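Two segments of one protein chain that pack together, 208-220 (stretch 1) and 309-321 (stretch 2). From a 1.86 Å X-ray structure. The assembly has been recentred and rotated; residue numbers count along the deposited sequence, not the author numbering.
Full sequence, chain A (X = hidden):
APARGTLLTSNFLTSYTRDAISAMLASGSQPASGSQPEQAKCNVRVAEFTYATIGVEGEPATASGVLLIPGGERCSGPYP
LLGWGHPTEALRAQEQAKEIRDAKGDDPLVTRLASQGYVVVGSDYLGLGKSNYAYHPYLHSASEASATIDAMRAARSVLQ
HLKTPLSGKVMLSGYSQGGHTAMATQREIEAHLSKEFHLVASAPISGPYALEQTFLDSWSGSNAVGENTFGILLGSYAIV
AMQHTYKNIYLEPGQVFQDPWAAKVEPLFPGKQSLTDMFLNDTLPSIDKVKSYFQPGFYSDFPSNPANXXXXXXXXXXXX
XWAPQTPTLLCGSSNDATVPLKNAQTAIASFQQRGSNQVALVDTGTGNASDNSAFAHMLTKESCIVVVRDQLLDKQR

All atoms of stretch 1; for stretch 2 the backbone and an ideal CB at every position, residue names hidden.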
ATOM      1  N   PRO A 208       5.490  -5.064  -4.407  1.00  4.47           N
ATOM      2  CA  PRO A 208       6.646  -5.964  -4.387  1.00  3.74           C
ATOM      3  C   PRO A 208       6.276  -7.326  -3.793  1.00  4.46           C
ATOM      4  O   PRO A 208       6.742  -7.681  -2.715  1.00  4.86           O
ATOM      5  CB  PRO A 208       7.642  -5.203  -3.520  1.00  4.58           C
ATOM      6  CG  PRO A 208       6.747  -4.572  -2.502  1.00  4.34           C
ATOM      7  CD  PRO A 208       5.593  -4.054  -3.336  1.00  4.29           C
ATOM      8  N   TYR A 209       5.436  -8.080  -4.505  1.00  3.97           N
ATOM      9  CA  TYR A 209       4.978  -9.392  -4.043  1.00  4.55           C
ATOM     10  C   TYR A 209       6.141 -10.350  -3.797  1.00  5.14           C
ATOM     11  O   TYR A 209       6.115 -11.145  -2.852  1.00  5.47           O
ATOM     12  CB  TYR A 209       4.001  -9.988  -5.064  1.00  4.87           C
ATOM     13  CG  TYR A 209       3.083  -8.944  -5.665  1.00  4.62           C
ATOM     14  CD1 TYR A 209       2.272  -8.150  -4.854  1.00  5.06           C
ATOM     15  CD2 TYR A 209       3.091  -8.690  -7.036  1.00  5.20           C
ATOM     16  CE1 TYR A 209       1.502  -7.121  -5.389  1.00  5.71           C
ATOM     17  CE2 TYR A 209       2.326  -7.662  -7.585  1.00  6.14           C
ATOM     18  CZ  TYR A 209       1.540  -6.879  -6.755  1.00  7.89           C
ATOM     19  OH  TYR A 209       0.835  -5.823  -7.282  1.00  5.96           O
ATOM     20  N   ALA A 210       7.149 -10.289  -4.662  1.00  4.66           N
ATOM     21  CA  ALA A 210       8.345 -11.110  -4.500  1.00  5.43           C
ATOM     22  C   ALA A 210       9.288 -10.146  -3.785  1.00  5.62           C
ATOM     23  O   ALA A 210      10.277  -9.672  -4.350  1.00  5.28           O
ATOM     24  CB  ALA A 210       8.904 -11.515  -5.862  1.00  5.09           C
ATOM     25  N   LEU A 211       8.941  -9.853  -2.535  1.00  6.19           N
ATOM     26  CA  LEU A 211       9.669  -8.903  -1.703  1.00  5.56           C
ATOM     27  C   LEU A 211      11.165  -9.136  -1.583  1.00  4.86           C
ATOM     28  O   LEU A 211      11.959  -8.250  -1.897  1.00  5.07           O
ATOM     29  CB  LEU A 211       9.036  -8.848  -0.307  1.00  6.47           C
ATOM     30  CG  LEU A 211       9.561  -7.751   0.624  1.00  4.76           C
ATOM     31  CD1 LEU A 211       9.367  -6.391  -0.033  1.00  5.48           C
ATOM     32  CD2 LEU A 211       8.830  -7.803   1.956  1.00  6.27           C
ATOM     33  N   GLU A 212      11.553 -10.321  -1.122  1.00  4.80           N
ATOM     34  CA  GLU A 212      12.971 -10.633  -0.969  1.00  4.62           C
ATOM     35  C   GLU A 212      13.738 -10.512  -2.287  1.00  5.99           C
ATOM     36  O   GLU A 212      14.795  -9.878  -2.343  1.00  4.90           O
ATOM     37  CB  GLU A 212      13.141 -12.047  -0.403  1.00  4.52           C
ATOM     38  CG  GLU A 212      14.586 -12.534  -0.399  1.00  7.37           C
ATOM     39  CD  GLU A 212      14.702 -14.007  -0.056  1.00  9.00           C
ATOM     40  OE1 GLU A 212      13.721 -14.747  -0.279  1.00 10.48           O
ATOM     41  OE2 GLU A 212      15.777 -14.430   0.418  1.00  8.77           O
ATOM     42  N   GLN A 213      13.204 -11.106  -3.352  1.00  6.83           N
ATOM     43  CA  GLN A 213      13.881 -11.060  -4.647  1.00  6.59           C
ATOM     44  C   GLN A 213      13.954  -9.641  -5.209  1.00  6.57           C
ATOM     45  O   GLN A 213      14.907  -9.291  -5.907  1.00  7.12           O
ATOM     46  CB  GLN A 213      13.186 -11.983  -5.652  1.00  5.69           C
ATOM     47  CG  GLN A 213      14.010 -12.239  -6.913  1.00  6.07           C
ATOM     48  CD  GLN A 213      15.346 -12.901  -6.605  1.00  7.12           C
ATOM     49  OE1 GLN A 213      15.398 -13.948  -5.961  1.00  6.21           O
ATOM     50  NE2 GLN A 213      16.431 -12.290  -7.066  1.00  5.94           N
ATOM     51  N   THR A 214      12.949  -8.824  -4.904  1.00  7.10           N
ATOM     52  CA  THR A 214      12.926  -7.442  -5.373  1.00  7.75           C
ATOM     53  C   THR A 214      14.118  -6.672  -4.804  1.00  6.50           C
ATOM     54  O   THR A 214      14.766  -5.903  -5.518  1.00  5.68           O
ATOM     55  CB  THR A 214      11.609  -6.734  -4.961  1.00  8.92           C
ATOM     56  OG1 THR A 214      10.526  -7.253  -5.739  1.00 12.75           O
ATOM     57  CG2 THR A 214      11.704  -5.236  -5.188  1.00 13.81           C
ATOM     58  N   PHE A 215      14.403  -6.880  -3.520  1.00  5.54           N
ATOM     59  CA  PHE A 215      15.532  -6.210  -2.875  1.00  6.12           C
ATOM     60  C   PHE A 215      16.849  -6.734  -3.427  1.00  5.39           C
ATOM     61  O   PHE A 215      17.798  -5.970  -3.634  1.00  6.00           O
ATOM     62  CB  PHE A 215      15.491  -6.407  -1.354  1.00  4.86           C
ATOM     63  CG  PHE A 215      14.683  -5.368  -0.634  1.00  7.42           C
ATOM     64  CD1 PHE A 215      13.297  -5.391  -0.671  1.00  7.68           C
ATOM     65  CD2 PHE A 215      15.319  -4.336   0.051  1.00 10.04           C
ATOM     66  CE1 PHE A 215      12.551  -4.400  -0.040  1.00 10.65           C
ATOM     67  CE2 PHE A 215      14.583  -3.343   0.685  1.00 10.66           C
ATOM     68  CZ  PHE A 215      13.197  -3.375   0.639  1.00  9.52           C
ATOM     69  N   LEU A 216      16.909  -8.039  -3.667  1.00  3.78           N
ATOM     70  CA  LEU A 216      18.115  -8.644  -4.223  1.00  5.13           C
ATOM     71  C   LEU A 216      18.396  -8.058  -5.609  1.00  4.65           C
ATOM     72  O   LEU A 216      19.518  -7.650  -5.907  1.00  4.14           O
ATOM     73  CB  LEU A 216      17.952 -10.166  -4.340  1.00  4.62           C
ATOM     74  CG  LEU A 216      17.950 -10.979  -3.042  1.00  6.90           C
ATOM     75  CD1 LEU A 216      17.523 -12.411  -3.321  1.00  4.15           C
ATOM     76  CD2 LEU A 216      19.347 -10.945  -2.419  1.00  4.99           C
ATOM     77  N   ASP A 217      17.372  -8.011  -6.453  1.00  4.51           N
ATOM     78  CA  ASP A 217      17.535  -7.497  -7.810  1.00  6.16           C
ATOM     79  C   ASP A 217      18.019  -6.050  -7.909  1.00  6.17           C
ATOM     80  O   ASP A 217      18.740  -5.701  -8.851  1.00  6.49           O
ATOM     81  CB  ASP A 217      16.229  -7.649  -8.597  1.00  7.86           C
ATOM     82  CG  ASP A 217      15.848  -9.102  -8.825  1.00 10.31           C
ATOM     83  OD1 ASP A 217      16.706  -9.986  -8.616  1.00  9.75           O
ATOM     84  OD2 ASP A 217      14.693  -9.360  -9.223  1.00 11.08           O
ATOM     85  N   SER A 218      17.632  -5.214  -6.950  1.00  5.72           N
ATOM     86  CA  SER A 218      18.025  -3.803  -6.961  1.00  7.44           C
ATOM     87  C   SER A 218      19.104  -3.452  -5.942  1.00  7.66           C
ATOM     88  O   SER A 218      19.435  -2.280  -5.776  1.00  6.27           O
ATOM     89  CB  SER A 218      16.806  -2.912  -6.686  1.00  7.49           C
ATOM     90  OG  SER A 218      15.822  -3.038  -7.696  1.00  9.61           O
ATOM     91  N   TRP A 219      19.661  -4.455  -5.272  1.00  7.74           N
ATOM     92  CA  TRP A 219      20.660  -4.199  -4.237  1.00  6.73           C
ATOM     93  C   TRP A 219      21.858  -3.333  -4.640  1.00  7.19           C
ATOM     94  O   TRP A 219      22.358  -2.553  -3.827  1.00  6.63           O
ATOM     95  CB  TRP A 219      21.160  -5.525  -3.651  1.00  7.87           C
ATOM     96  CG  TRP A 219      21.811  -5.361  -2.311  1.00  8.64           C
ATOM     97  CD1 TRP A 219      23.131  -5.544  -2.008  1.00  7.78           C
ATOM     98  CD2 TRP A 219      21.172  -4.957  -1.092  1.00  7.51           C
ATOM     99  NE1 TRP A 219      23.353  -5.277  -0.678  1.00  7.10           N
ATOM    100  CE2 TRP A 219      22.168  -4.913  -0.093  1.00  7.84           C
ATOM    101  CE3 TRP A 219      19.853  -4.625  -0.749  1.00  9.17           C
ATOM    102  CZ2 TRP A 219      21.889  -4.553   1.231  1.00  7.58           C
ATOM    103  CZ3 TRP A 219      19.574  -4.267   0.568  1.00  8.41           C
ATOM    104  CH2 TRP A 219      20.591  -4.234   1.542  1.00 10.07           C
ATOM    105  N   SER A 220      22.317  -3.461  -5.883  1.00  7.37           N
ATOM    106  CA  SER A 220      23.462  -2.682  -6.354  1.00  8.64           C
ATOM    107  C   SER A 220      23.108  -1.213  -6.564  1.00 10.27           C
ATOM    108  O   SER A 220      23.992  -0.363  -6.705  1.00  9.42           O
ATOM    109  CB  SER A 220      23.990  -3.255  -7.674  1.00  9.96           C
ATOM    110  OG  SER A 220      23.079  -3.003  -8.734  1.00  9.29           O
ATOM    111  N   UNK A 309      19.831 -12.067   8.232  1.00  5.62           N
ATOM    112  CA  UNK A 309      18.599 -11.802   8.985  1.00  6.93           C
ATOM    113  C   UNK A 309      17.599 -10.832   8.357  1.00  6.65           C
ATOM    114  O   UNK A 309      16.388 -11.038   8.464  1.00  6.56           O
ATOM    115  CB  UNK A 309      18.982 -11.259  10.363  1.00  6.93           C
ATOM    116  N   UNK A 310      18.090  -9.773   7.723  1.00  5.68           N
ATOM    117  CA  UNK A 310      17.182  -8.822   7.089  1.00  5.94           C
ATOM    118  C   UNK A 310      16.537  -9.519   5.898  1.00  5.27           C
ATOM    119  O   UNK A 310      15.333  -9.398   5.669  1.00  4.04           O
ATOM    120  CB  UNK A 310      17.912  -7.548   6.658  1.00  5.94           C
ATOM    121  N   UNK A 311      17.347 -10.264   5.151  1.00  4.93           N
ATOM    122  CA  UNK A 311      16.859 -11.000   3.993  1.00  5.77           C
ATOM    123  C   UNK A 311      15.788 -12.002   4.427  1.00  6.53           C
ATOM    124  O   UNK A 311      14.758 -12.148   3.764  1.00  5.88           O
ATOM    125  CB  UNK A 311      18.010 -11.715   3.283  1.00  5.77           C
ATOM    126  N   UNK A 312      16.037 -12.689   5.542  1.00  6.76           N
ATOM    127  CA  UNK A 312      15.088 -13.663   6.081  1.00  8.06           C
ATOM    128  C   UNK A 312      13.761 -12.992   6.426  1.00  7.38           C
ATOM    129  O   UNK A 312      12.693 -13.549   6.189  1.00  6.84           O
ATOM    130  CB  UNK A 312      15.670 -14.349   7.318  1.00  8.06           C
ATOM    131  N   UNK A 313      13.832 -11.795   7.000  1.00  7.04           N
ATOM    132  CA  UNK A 313      12.620 -11.073   7.363  1.00  6.64           C
ATOM    133  C   UNK A 313      11.839 -10.663   6.118  1.00  4.83           C
ATOM    134  O   UNK A 313      10.606 -10.649   6.127  1.00  5.34           O
ATOM    135  CB  UNK A 313      12.964  -9.841   8.203  1.00  6.64           C
ATOM    136  N   UNK A 314      12.549 -10.328   5.045  1.00  4.46           N
ATOM    137  CA  UNK A 314      11.881  -9.959   3.799  1.00  5.33           C
ATOM    138  C   UNK A 314      11.178 -11.194   3.237  1.00  3.99           C
ATOM    139  O   UNK A 314      10.047 -11.116   2.751  1.00  2.68           O
ATOM    140  CB  UNK A 314      12.876  -9.387   2.787  1.00  5.33           C
ATOM    141  N   UNK A 315      11.851 -12.337   3.316  1.00  4.92           N
ATOM    142  CA  UNK A 315      11.289 -13.587   2.810  1.00  4.43           C
ATOM    143  C   UNK A 315      10.005 -13.975   3.546  1.00  6.37           C
ATOM    144  O   UNK A 315       9.075 -14.505   2.938  1.00  5.41           O
ATOM    145  CB  UNK A 315      12.319 -14.712   2.933  1.00  4.43           C
ATOM    146  N   UNK A 316       9.952 -13.718   4.850  1.00  5.74           N
ATOM    147  CA  UNK A 316       8.760 -14.051   5.626  1.00  8.81           C
ATOM    148  C   UNK A 316       7.582 -13.230   5.131  1.00  8.25           C
ATOM    149  O   UNK A 316       6.425 -13.564   5.380  1.00  7.54           O
ATOM    150  CB  UNK A 316       8.993 -13.810   7.119  1.00  8.81           C
ATOM    151  N   UNK A 317       7.882 -12.146   4.425  1.00  7.00           N
ATOM    152  CA  UNK A 317       6.830 -11.290   3.919  1.00  5.88           C
ATOM    153  C   UNK A 317       6.621 -11.363   2.412  1.00  5.81           C
ATOM    154  O   UNK A 317       6.062 -10.450   1.802  1.00  4.55           O
ATOM    155  CB  UNK A 317       7.131  -9.843   4.314  1.00  5.88           C
ATOM    156  N   UNK A 318       7.067 -12.465   1.813  1.00  5.27           N
ATOM    157  CA  UNK A 318       6.842 -12.683   0.388  1.00  5.27           C
ATOM    158  C   UNK A 318       5.363 -13.040   0.314  1.00  4.47           C
ATOM    159  O   UNK A 318       4.800 -13.534   1.289  1.00  6.07           O
ATOM    160  CB  UNK A 318       7.746 -13.766  -0.204  1.00  5.27           C
ATOM    161  N   UNK A 319       4.745 -12.799  -0.834  1.00  5.43           N
ATOM    162  CA  UNK A 319       3.329 -13.112  -1.034  1.00  6.33           C
ATOM    163  C   UNK A 319       3.191 -13.987  -2.273  1.00  6.20           C
ATOM    164  O   UNK A 319       2.343 -13.745  -3.131  1.00  6.53           O
ATOM    165  CB  UNK A 319       2.493 -11.838  -1.172  1.00  6.33           C
ATOM    166  N   UNK A 320       4.018 -15.026  -2.342  1.00  5.21           N
ATOM    167  CA  UNK A 320       4.039 -15.911  -3.498  1.00  6.67           C
ATOM    168  C   UNK A 320       3.486 -17.322  -3.313  1.00  8.33           C
ATOM    169  O   UNK A 320       2.832 -17.859  -4.212  1.00  7.90           O
ATOM    170  CB  UNK A 320       5.486 -16.028  -3.982  1.00  6.67           C
ATOM    171  N   UNK A 321       3.746 -17.919  -2.156  1.00  8.90           N
ATOM    172  CA  UNK A 321       3.329 -19.295  -1.902  1.00 11.70           C
ATOM    173  C   UNK A 321       1.900 -19.547  -1.443  1.00 11.18           C
ATOM    174  O   UNK A 321       1.660 -19.948  -0.303  1.00 10.63           O
ATOM    175  CB  UNK A 321       4.264 -19.884  -0.844  1.00 11.70           C
TER

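Helices 211-218 and 309-316 approach to 8.2 Å with their directions 135° apart.

At 309, nothing of stretch 1 lies within 5.5 Å of the ideal CB, and many residues would suit a first helical turn; it is P309. Position 310 points toward stretch 1 but across a gap, with the rings of F215 and W219 ahead, so a long apolar or aromatic side chain would serve. F310 (chi1 t) spans it: its edge meets the face of F215 in an offset edge-to-face pair, centroids 5.7 Å apart and planes at 85°, and its CE2 lies 4.3 Å from W219 CZ3.

Position 311 points sideways, its ideal CB 4.5 Å from E212 OE2; a carboxylate there favours lysine, arginine or a neutral donor. R311 is extended, and its NE donates to E212 OE2 at 2.9 Å (161°) within a salt bridge. L216 CD1 covers one guanidinium face, 3.6 Å from R311 NH2, and water 1 links that nitrogen to E212 OE2, weakly at the carboxylate.

Positions 312 and 313 point away, unconstrained by stretch 1; they are Q312 and D313.

Position 314 points toward stretch 1, its ideal CB 4.0 Å from E212 CA and 4.3 Å from L211 CG. Leucine, isoleucine or methionine could fill the space. L314 places CD1 over the face of F215, 4.0 Å from the ring centroid, and CD2 3.9 Å from L211 CG.

At 315 the ideal CB is already 3.5 Å from E212 OE1, so a small residue is easily accommodated; it is A315. Position 316 points away, suiting polar residues; it is R316.

At 317, phi/psi of -108/22 and a sideways CB 3.6 Å from L211 CD2 admit several residues. N317 touches that methyl through CB, while its ND2 donates to D313 O, 2.9 Å away.

Position 318 faces the start of helix 211-218, where backbone NH groups lack helical acceptors; asparagine, aspartate, serine or threonine could answer. N318 OD1 accepts from E212 N at 3.0 Å (168°), while water 3 bridges OD1 to Q213 N.

The backbone N of position 319 donates to Y209 O at 2.9 Å (165°), which any residue but proline allows. CB points toward stretch 1, and an apolar residue is reasonable; it is L319.

Position 320 starts sideways, but a branched apolar chain could reach Y209 and A210. L320 does, CD1 lying 4.0 Å from A210 CB. Position 321 is out of reach and unconstrained; it is E321.

Stretch 2 (309-321) PFRQDLARNNLLE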
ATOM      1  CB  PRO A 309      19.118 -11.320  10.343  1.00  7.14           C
ATOM      2  CG  PRO A 309      20.418 -10.675   9.995  1.00  9.52           C
ATOM      3  CD  PRO A 309      21.012 -11.652   9.009  1.00  7.43           C
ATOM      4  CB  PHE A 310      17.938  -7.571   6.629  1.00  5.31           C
ATOM      5  CG  PHE A 310      17.115  -6.643   5.782  1.00  7.40           C
ATOM      6  CD1 PHE A 310      15.882  -6.172   6.233  1.00  5.59           C
ATOM      7  CD2 PHE A 310      17.568  -6.246   4.525  1.00  6.57           C
ATOM      8  CE1 PHE A 310      15.109  -5.317   5.437  1.00  4.73           C
ATOM      9  CE2 PHE A 310      16.806  -5.395   3.725  1.00  7.60           C
ATOM     10  CZ  PHE A 310      15.571  -4.930   4.182  1.00  5.56           C
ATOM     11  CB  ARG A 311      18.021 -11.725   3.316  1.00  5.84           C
ATOM     12  CG  ARG A 311      17.653 -12.428   2.028  1.00  8.30           C
ATOM     13  CD  ARG A 311      18.910 -12.841   1.287  1.00  7.99           C
ATOM     14  NE  ARG A 311      18.630 -13.782   0.206  1.00  7.29           N
ATOM     15  CZ  ARG A 311      19.555 -14.240  -0.631  1.00  6.98           C
ATOM     16  NH1 ARG A 311      20.813 -13.834  -0.509  1.00  5.11           N
ATOM     17  NH2 ARG A 311      19.228 -15.119  -1.572  1.00  7.99           N
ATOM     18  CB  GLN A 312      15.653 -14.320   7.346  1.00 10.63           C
ATOM     19  CG  GLN A 312      16.756 -15.351   7.111  1.00 13.70           C
ATOM     20  CD  GLN A 312      16.220 -16.680   6.617  1.00 18.04           C
ATOM     21  OE1 GLN A 312      15.217 -17.185   7.126  1.00 19.96           O
ATOM     22  NE2 GLN A 312      16.894 -17.262   5.631  1.00 19.26           N
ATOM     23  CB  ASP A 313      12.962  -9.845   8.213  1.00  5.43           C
ATOM     24  CG  ASP A 313      13.516 -10.217   9.580  1.00  6.98           C
ATOM     25  OD1 ASP A 313      13.388 -11.396   9.983  1.00  5.16           O
ATOM     26  OD2 ASP A 313      14.068  -9.328  10.258  1.00  4.15           O
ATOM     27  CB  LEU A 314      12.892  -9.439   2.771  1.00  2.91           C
ATOM     28  CG  LEU A 314      13.567  -8.094   3.040  1.00  4.25           C
ATOM     29  CD1 LEU A 314      14.591  -7.828   1.947  1.00  4.24           C
ATOM     30  CD2 LEU A 314      12.521  -6.974   3.077  1.00  3.11           C
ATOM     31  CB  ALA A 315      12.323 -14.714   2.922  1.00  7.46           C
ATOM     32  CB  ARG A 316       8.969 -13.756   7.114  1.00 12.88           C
ATOM     33  CG  ARG A 316      10.063 -14.570   7.781  1.00 19.02           C
ATOM     34  CD  ARG A 316      10.044 -14.337   9.279  1.00 24.51           C
ATOM     35  NE  ARG A 316      11.200 -14.918   9.954  1.00 31.01           N
ATOM     36  CZ  ARG A 316      11.370 -14.919  11.272  1.00 32.62           C
ATOM     37  NH1 ARG A 316      10.454 -14.371  12.059  1.00 33.60           N
ATOM     38  NH2 ARG A 316      12.457 -15.458  11.803  1.00 35.76           N
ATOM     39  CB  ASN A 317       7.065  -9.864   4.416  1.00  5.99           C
ATOM     40  CG  ASN A 317       6.812  -9.742   5.912  1.00  6.64           C
ATOM     41  OD1 ASN A 317       5.664  -9.742   6.360  1.00  6.03           O
ATOM     42  ND2 ASN A 317       7.881  -9.675   6.693  1.00  4.35           N
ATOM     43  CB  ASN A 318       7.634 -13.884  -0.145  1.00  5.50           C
ATOM     44  CG  ASN A 318       9.078 -13.555  -0.436  1.00  6.41           C
ATOM     45  OD1 ASN A 318       9.410 -12.427  -0.787  1.00  4.43           O
ATOM     46  ND2 ASN A 318       9.946 -14.554  -0.317  1.00  7.88           N
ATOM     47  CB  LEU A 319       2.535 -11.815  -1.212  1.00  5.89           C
ATOM     48  CG  LEU A 319       2.435 -10.958   0.053  1.00  7.32           C
ATOM     49  CD1 LEU A 319       1.876  -9.577  -0.277  1.00  5.87           C
ATOM     50  CD2 LEU A 319       1.546 -11.678   1.062  1.00  6.81           C
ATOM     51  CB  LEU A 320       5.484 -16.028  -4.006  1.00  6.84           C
ATOM     52  CG  LEU A 320       6.254 -14.728  -4.252  1.00  6.63           C
ATOM     53  CD1 LEU A 320       7.723 -15.045  -4.540  1.00  7.07           C
ATOM     54  CD2 LEU A 320       5.625 -13.971  -5.420  1.00  7.44           C
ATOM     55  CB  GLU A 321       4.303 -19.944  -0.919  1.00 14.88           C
ATOM     56  CG  GLU A 321       5.745 -19.889  -1.389  1.00 20.14           C
ATOM     57  CD  GLU A 321       6.692 -20.610  -0.451  1.00 24.43           C
ATOM     58  OE1 GLU A 321       6.668 -20.314   0.763  1.00 26.37           O
ATOM     59  OE2 GLU A 321       7.463 -21.468  -0.932  1.00 27.69           O
TER
HETATM   60  O   HOH W   1      16.433 -16.143  -1.779  1.00 17.15           O
HETATM   61  O   HOH W   2      12.113 -15.133  -2.822  1.00 19.02           O
HETATM   62  O   HOH W   3      10.850 -12.798  -3.279  1.00  5.51           O
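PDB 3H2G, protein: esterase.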